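PDB 3RYS: adenosine deaminase 1 from Arthrobacter aurescens, which probably deaminates adenine to hypoxanthine and ammonium by zinc-dependent hydrolysis, a step of purine salvage. Local coordinates for residues Lys259-Pro264 and Val297-Phe302; Val242-Cys247 and Ile271-Cys276. All blocks are in the same frame, centred on the assembly; numbering follows the deposited sequence.

Interaction 1 (Lys259-Pro264 and Val297-Phe302)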
loop_
_atom_site.group_PDB
_atom_site.type_symbol
_atom_site.label_atom_id
_atom_site.label_comp_id
_atom_site.label_asym_id
_atom_site.label_seq_id
_atom_site.Cartn_x
_atom_site.Cartn_y
_atom_site.Cartn_z
ATOM N N LYS A 259 -11.716 13.955 10.170
ATOM C CA LYS A 259 -12.594 12.814 10.392
ATOM C C LYS A 259 -12.887 12.129 9.066
ATOM O O LYS A 259 -12.799 12.745 8.003
ATOM C CB LYS A 259 -13.902 13.257 11.047
ATOM C CG LYS A 259 -13.741 13.753 12.476
ATOM C CD LYS A 259 -14.853 14.719 12.858
ATOM C CE LYS A 259 -16.219 14.051 12.825
ATOM N NZ LYS A 259 -17.317 15.056 12.943
ATOM N N LEU A 260 -13.234 10.850 9.124
ATOM C CA LEU A 260 -13.581 10.130 7.914
ATOM C C LEU A 260 -14.718 10.843 7.180
ATOM O O LEU A 260 -14.802 10.797 5.954
ATOM C CB LEU A 260 -13.971 8.687 8.233
ATOM C CG LEU A 260 -14.259 7.843 6.994
ATOM C CD1 LEU A 260 -13.052 7.854 6.069
ATOM C CD2 LEU A 260 -14.642 6.421 7.371
ATOM N N ALA A 261 -15.587 11.511 7.931
ATOM C CA ALA A 261 -16.721 12.208 7.334
ATOM C C ALA A 261 -16.250 13.362 6.455
ATOM O O ALA A 261 -17.007 13.891 5.638
ATOM C CB ALA A 261 -17.673 12.704 8.412
ATOM N N ASP A 262 -14.985 13.735 6.614
ATOM C CA ASP A 262 -14.420 14.858 5.878
ATOM C C ASP A 262 -13.573 14.415 4.688
ATOM O O ASP A 262 -12.944 15.244 4.035
ATOM C CB ASP A 262 -13.572 15.724 6.817
ATOM C CG ASP A 262 -14.361 16.240 8.006
ATOM O OD1 ASP A 262 -15.479 16.765 7.795
ATOM O OD2 ASP A 262 -13.865 16.120 9.149
ATOM N N HIS A 263 -13.551 13.117 4.401
ATOM C CA HIS A 263 -12.658 12.606 3.363
ATOM C C HIS A 263 -13.123 12.939 1.944
ATOM O O HIS A 263 -14.306 12.816 1.631
ATOM C CB HIS A 263 -12.446 11.104 3.509
ATOM C CG HIS A 263 -11.178 10.621 2.883
ATOM N ND1 HIS A 263 -11.036 10.452 1.522
ATOM C CD2 HIS A 263 -9.985 10.286 3.430
ATOM C CE1 HIS A 263 -9.812 10.030 1.260
ATOM N NE2 HIS A 263 -9.154 9.921 2.400
ATOM N N PRO A 264 -12.180 13.354 1.081
ATOM C CA PRO A 264 -12.444 13.782 -0.300
ATOM C C PRO A 264 -12.839 12.647 -1.231
ATOM O O PRO A 264 -13.278 12.922 -2.341
ATOM C CB PRO A 264 -11.093 14.341 -0.763
ATOM C CG PRO A 264 -10.284 14.532 0.480
ATOM C CD PRO A 264 -10.758 13.496 1.433
ATOM N N VAL A 297 -19.072 3.040 3.626
ATOM C CA VAL A 297 -20.503 2.801 3.556
ATOM C C VAL A 297 -21.174 3.396 4.778
ATOM O O VAL A 297 -22.110 4.184 4.669
ATOM C CB VAL A 297 -20.819 1.295 3.537
ATOM C CG1 VAL A 297 -22.326 1.071 3.618
ATOM C CG2 VAL A 297 -20.222 0.632 2.295
ATOM N N LYS A 298 -20.678 3.006 5.946
ATOM C CA LYS A 298 -21.267 3.412 7.215
ATOM C C LYS A 298 -21.247 4.932 7.402
ATOM O O LYS A 298 -22.252 5.520 7.808
ATOM C CB LYS A 298 -20.562 2.687 8.372
ATOM C CG LYS A 298 -20.759 3.288 9.764
ATOM C CD LYS A 298 -19.974 2.478 10.806
ATOM C CE LYS A 298 -19.629 3.293 12.059
ATOM N NZ LYS A 298 -20.819 3.603 12.903
ATOM N N VAL A 299 -20.119 5.564 7.080
ATOM C CA VAL A 299 -19.937 6.988 7.356
ATOM C C VAL A 299 -20.217 7.905 6.156
ATOM O O VAL A 299 -20.794 8.981 6.315
ATOM C CB VAL A 299 -18.518 7.283 7.904
ATOM C CG1 VAL A 299 -18.357 8.766 8.207
ATOM C CG2 VAL A 299 -18.237 6.450 9.146
ATOM N N LEU A 300 -19.809 7.485 4.963
ATOM C CA LEU A 300 -19.948 8.330 3.778
ATOM C C LEU A 300 -21.055 7.860 2.835
ATOM O O LEU A 300 -21.210 8.391 1.732
ATOM C CB LEU A 300 -18.616 8.441 3.034
ATOM C CG LEU A 300 -17.560 9.319 3.714
ATOM C CD1 LEU A 300 -16.202 9.192 3.037
ATOM C CD2 LEU A 300 -18.018 10.767 3.733
ATOM N N GLU A 301 -21.811 6.857 3.278
ATOM C CA GLU A 301 -23.003 6.380 2.575
ATOM C C GLU A 301 -22.750 5.916 1.144
ATOM O O GLU A 301 -23.580 6.117 0.260
ATOM C CB GLU A 301 -24.093 7.449 2.585
ATOM C CG GLU A 301 -24.124 8.279 3.855
ATOM C CD GLU A 301 -25.428 9.022 4.012
ATOM O OE1 GLU A 301 -26.483 8.377 3.845
ATOM O OE2 GLU A 301 -25.406 10.238 4.300
ATOM N N PHE A 302 -21.603 5.288 0.925
ATOM C CA PHE A 302 -21.296 4.693 -0.364
ATOM C C PHE A 302 -22.289 3.592 -0.709
ATOM O O PHE A 302 -22.561 2.712 0.109
ATOM C CB PHE A 302 -19.874 4.137 -0.358
ATOM C CG PHE A 302 -18.832 5.166 -0.651
ATOM C CD1 PHE A 302 -18.668 6.258 0.181
ATOM C CD2 PHE A 302 -18.027 5.054 -1.768
ATOM C CE1 PHE A 302 -17.713 7.217 -0.094
ATOM C CE2 PHE A 302 -17.072 6.010 -2.047
ATOM C CZ PHE A 302 -16.914 7.090 -1.209
#
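His-263 meets Leu-300 through CB, with CD1 of the leucine 4.2 Å away. The imidazole leads away from the other segment. One ring face carries CD of Pro-264, offset toward the rim. NE2 is hydrogen-bonded to Asn-251, and ND1 caps the backbone N of Leu-265 at the start of helix 265-270. In 297-302, the Phe-302 ring has Leu-300 CB in plane at its edge. From CB at that edge, the Leu-300 side chain runs on to the 3-10 turn 260-262. Its CD1 lies 3.6 Å from Leu-260 O, and its CD2 is 3.8 Å from Ala-261 O. The Leu-260 O that it touches accepts the backbone N-H of His-263. CG of Leu-260 is anti to the backbone N (chi1 -176°), and from there CD2 crosses the Val-299 side chain obliquely. This CD2 sits 4.0 Å from CB of Val-299 and equally close to CG2. CG1 of the same valine lies against Ala-261, 4.0 Å from its CB. The turn therefore rests on the C-terminal end of helix 289-300, which breaks off at Glu-301 with positive phi. Aliphatic carbons meet one another and the backbone of the turn, carbonyl oxygens included. Such a surface patch joins loop and helix by van der Waals contact, without directional polar bonds between them.

Interaction 2 (Val242-Cys247 and Ile271-Cys276); sequences VPLTVC and IGLNVC
Leu-244 and Val-275 pair as neighbours in a short parallel ladder, and here the contact is tightest. Leu-244 N donates to Asn-274 O over 2.9 Å, from above the carbonyl plane (41° out of it). Leu-244 O then receives Cys-276 N at 3.0 Å, nearly along the C=O axis. The bond from Val-246 N to Cys-276 O is weak. Leu-244 and Val-275 share a face of the ladder, with CG1 of Val-275 3.7 Å from Leu-244 CB. This CG1 is anti to the carbonyl carbon (chi1 -73°), and Val-246 CG2 comes to within 3.6 Å of the same CG1. On the other face, Cys-276 SG meets Thr-245 CG2 at 4.0 Å.

The Val-242 end is looser. A water there bridges the two segments: it donates to Val-242 O and accepts from Asn-274 N, replacing a direct backbone bond. The Asn-274 side chain crosses that of Pro-243 at a slant, its ND2 3.6 Å from CG of the ring. That amide is held by Gln-241 O, with a weak bond to Ser-317.

Thr-245 OG1 bonds to Asp-222 and to ND1 of the zinc ligand His-19, which makes Thr-245 a second-shell residue of the metal site. The two strands fit the last two of the TIM barrel of this family. Strand 220-221 flanks 244-246 by backbone bonds. Leu-237 of helix 231-240 packs on Leu-244 and Leu-273, and helix 304-317 touches Asn-274, Val-275 and Cys-276.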
loop_
_atom_site.group_PDB
_atom_site.type_symbol
_atom_site.label_atom_id
_atom_site.label_comp_id
_atom_site.label_asym_id
_atom_site.label_seq_id
_atom_site.Cartn_x
_atom_site.Cartn_y
_atom_site.Cartn_z
ATOM N N VAL A 242 -5.060 8.659 -14.411
ATOM C CA VAL A 242 -3.992 8.200 -13.536
ATOM C C VAL A 242 -4.608 7.551 -12.302
ATOM O O VAL A 242 -5.361 8.192 -11.576
ATOM C CB VAL A 242 -3.089 9.369 -13.089
ATOM C CG1 VAL A 242 -1.912 8.858 -12.276
ATOM C CG2 VAL A 242 -2.603 10.166 -14.295
ATOM N N PRO A 243 -4.306 6.268 -12.072
ATOM C CA PRO A 243 -4.829 5.598 -10.877
ATOM C C PRO A 243 -4.350 6.289 -9.610
ATOM O O PRO A 243 -3.159 6.589 -9.494
ATOM C CB PRO A 243 -4.226 4.191 -10.966
ATOM C CG PRO A 243 -3.887 4.004 -12.410
ATOM C CD PRO A 243 -3.501 5.366 -12.911
ATOM N N LEU A 244 -5.277 6.550 -8.689
ATOM C CA LEU A 244 -4.954 7.111 -7.382
ATOM C C LEU A 244 -5.285 6.109 -6.271
ATOM O O LEU A 244 -6.454 5.782 -6.041
ATOM C CB LEU A 244 -5.704 8.430 -7.151
ATOM C CG LEU A 244 -4.919 9.733 -7.360
ATOM C CD1 LEU A 244 -4.241 9.783 -8.723
ATOM C CD2 LEU A 244 -5.810 10.951 -7.160
ATOM N N THR A 245 -4.260 5.618 -5.586
ATOM C CA THR A 245 -4.481 4.630 -4.540
ATOM C C THR A 245 -4.803 5.276 -3.183
ATOM O O THR A 245 -3.936 5.421 -2.316
ATOM C CB THR A 245 -3.314 3.618 -4.454
ATOM O OG1 THR A 245 -2.104 4.286 -4.078
ATOM C CG2 THR A 245 -3.104 2.943 -5.804
ATOM N N VAL A 246 -6.067 5.659 -3.012
ATOM C CA VAL A 246 -6.525 6.305 -1.784
ATOM C C VAL A 246 -6.584 5.349 -0.595
ATOM O O VAL A 246 -6.959 4.185 -0.734
ATOM C CB VAL A 246 -7.915 6.945 -1.968
ATOM C CG1 VAL A 246 -8.311 7.721 -0.713
ATOM C CG2 VAL A 246 -7.929 7.849 -3.196
ATOM N N CYS A 247 -6.216 5.855 0.579
ATOM C CA CYS A 247 -6.245 5.070 1.809
ATOM C C CYS A 247 -6.995 5.839 2.891
ATOM O O CYS A 247 -6.390 6.594 3.654
ATOM C CB CYS A 247 -4.823 4.750 2.277
ATOM S SG CYS A 247 -3.729 4.139 0.968
ATOM N N ILE A 271 -15.960 13.362 -9.443
ATOM C CA ILE A 271 -15.342 14.170 -10.494
ATOM C C ILE A 271 -14.501 13.361 -11.481
ATOM O O ILE A 271 -13.846 13.931 -12.352
ATOM C CB ILE A 271 -14.488 15.318 -9.933
ATOM C CG1 ILE A 271 -13.321 14.763 -9.117
ATOM C CG2 ILE A 271 -15.349 16.280 -9.119
ATOM C CD1 ILE A 271 -12.452 15.837 -8.487
ATOM N N GLY A 272 -14.516 12.038 -11.340
ATOM C CA GLY A 272 -13.916 11.167 -12.334
ATOM C C GLY A 272 -12.471 10.760 -12.110
ATOM O O GLY A 272 -11.879 10.096 -12.963
ATOM N N LEU A 273 -11.890 11.156 -10.980
ATOM C CA LEU A 273 -10.552 10.688 -10.638
ATOM C C LEU A 273 -10.574 9.168 -10.539
ATOM O O LEU A 273 -11.479 8.596 -9.930
ATOM C CB LEU A 273 -10.075 11.293 -9.315
ATOM C CG LEU A 273 -9.765 12.789 -9.301
ATOM C CD1 LEU A 273 -9.406 13.238 -7.898
ATOM C CD2 LEU A 273 -8.639 13.102 -10.269
ATOM N N ASN A 274 -9.588 8.519 -11.147
ATOM C CA ASN A 274 -9.519 7.061 -11.155
ATOM C C ASN A 274 -9.038 6.489 -9.818
ATOM O O ASN A 274 -7.948 5.921 -9.727
ATOM C CB ASN A 274 -8.609 6.595 -12.287
ATOM C CG ASN A 274 -8.547 5.092 -12.398
ATOM O OD1 ASN A 274 -9.477 4.391 -11.998
ATOM N ND2 ASN A 274 -7.446 4.584 -12.941
ATOM N N VAL A 275 -9.858 6.643 -8.784
ATOM C CA VAL A 275 -9.455 6.285 -7.429
ATOM C C VAL A 275 -9.870 4.875 -7.027
ATOM O O VAL A 275 -10.842 4.321 -7.547
ATOM C CB VAL A 275 -10.044 7.262 -6.397
ATOM C CG1 VAL A 275 -9.333 8.611 -6.465
ATOM C CG2 VAL A 275 -11.544 7.414 -6.612
ATOM N N CYS A 276 -9.120 4.305 -6.090
ATOM C CA CYS A 276 -9.476 3.029 -5.488
ATOM C C CYS A 276 -9.166 3.047 -3.994
ATOM O O CYS A 276 -8.457 3.931 -3.510
ATOM C CB CYS A 276 -8.754 1.870 -6.181
ATOM S SG CYS A 276 -6.951 1.882 -6.026
HETATM O O HOH W 1 -7.324 10.033 -12.435
#

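From the N terminus the four segments come in the order 242-247, 259-264, 271-276, 297-302, so the two contacts interlace and neither encloses the other. Interaction 2 closes a parallel beta-alpha-beta crossover that carries helices 248-253 and 265-270. Interaction 1 closes a longer loop, from the turn before helix 265-270, through strand 275-277 and the zinc ligand Asp-280, to the end of helix 289-300. Their centres are about 16 Å apart, one in the barrel and one at the surface. Interaction 2 pairs two strands, and interaction 1 sets the loop before helix 265-270 on the end of helix 289-300. His-263 links the two, its CE1 packing 3.4 Å from Val-246 CG1.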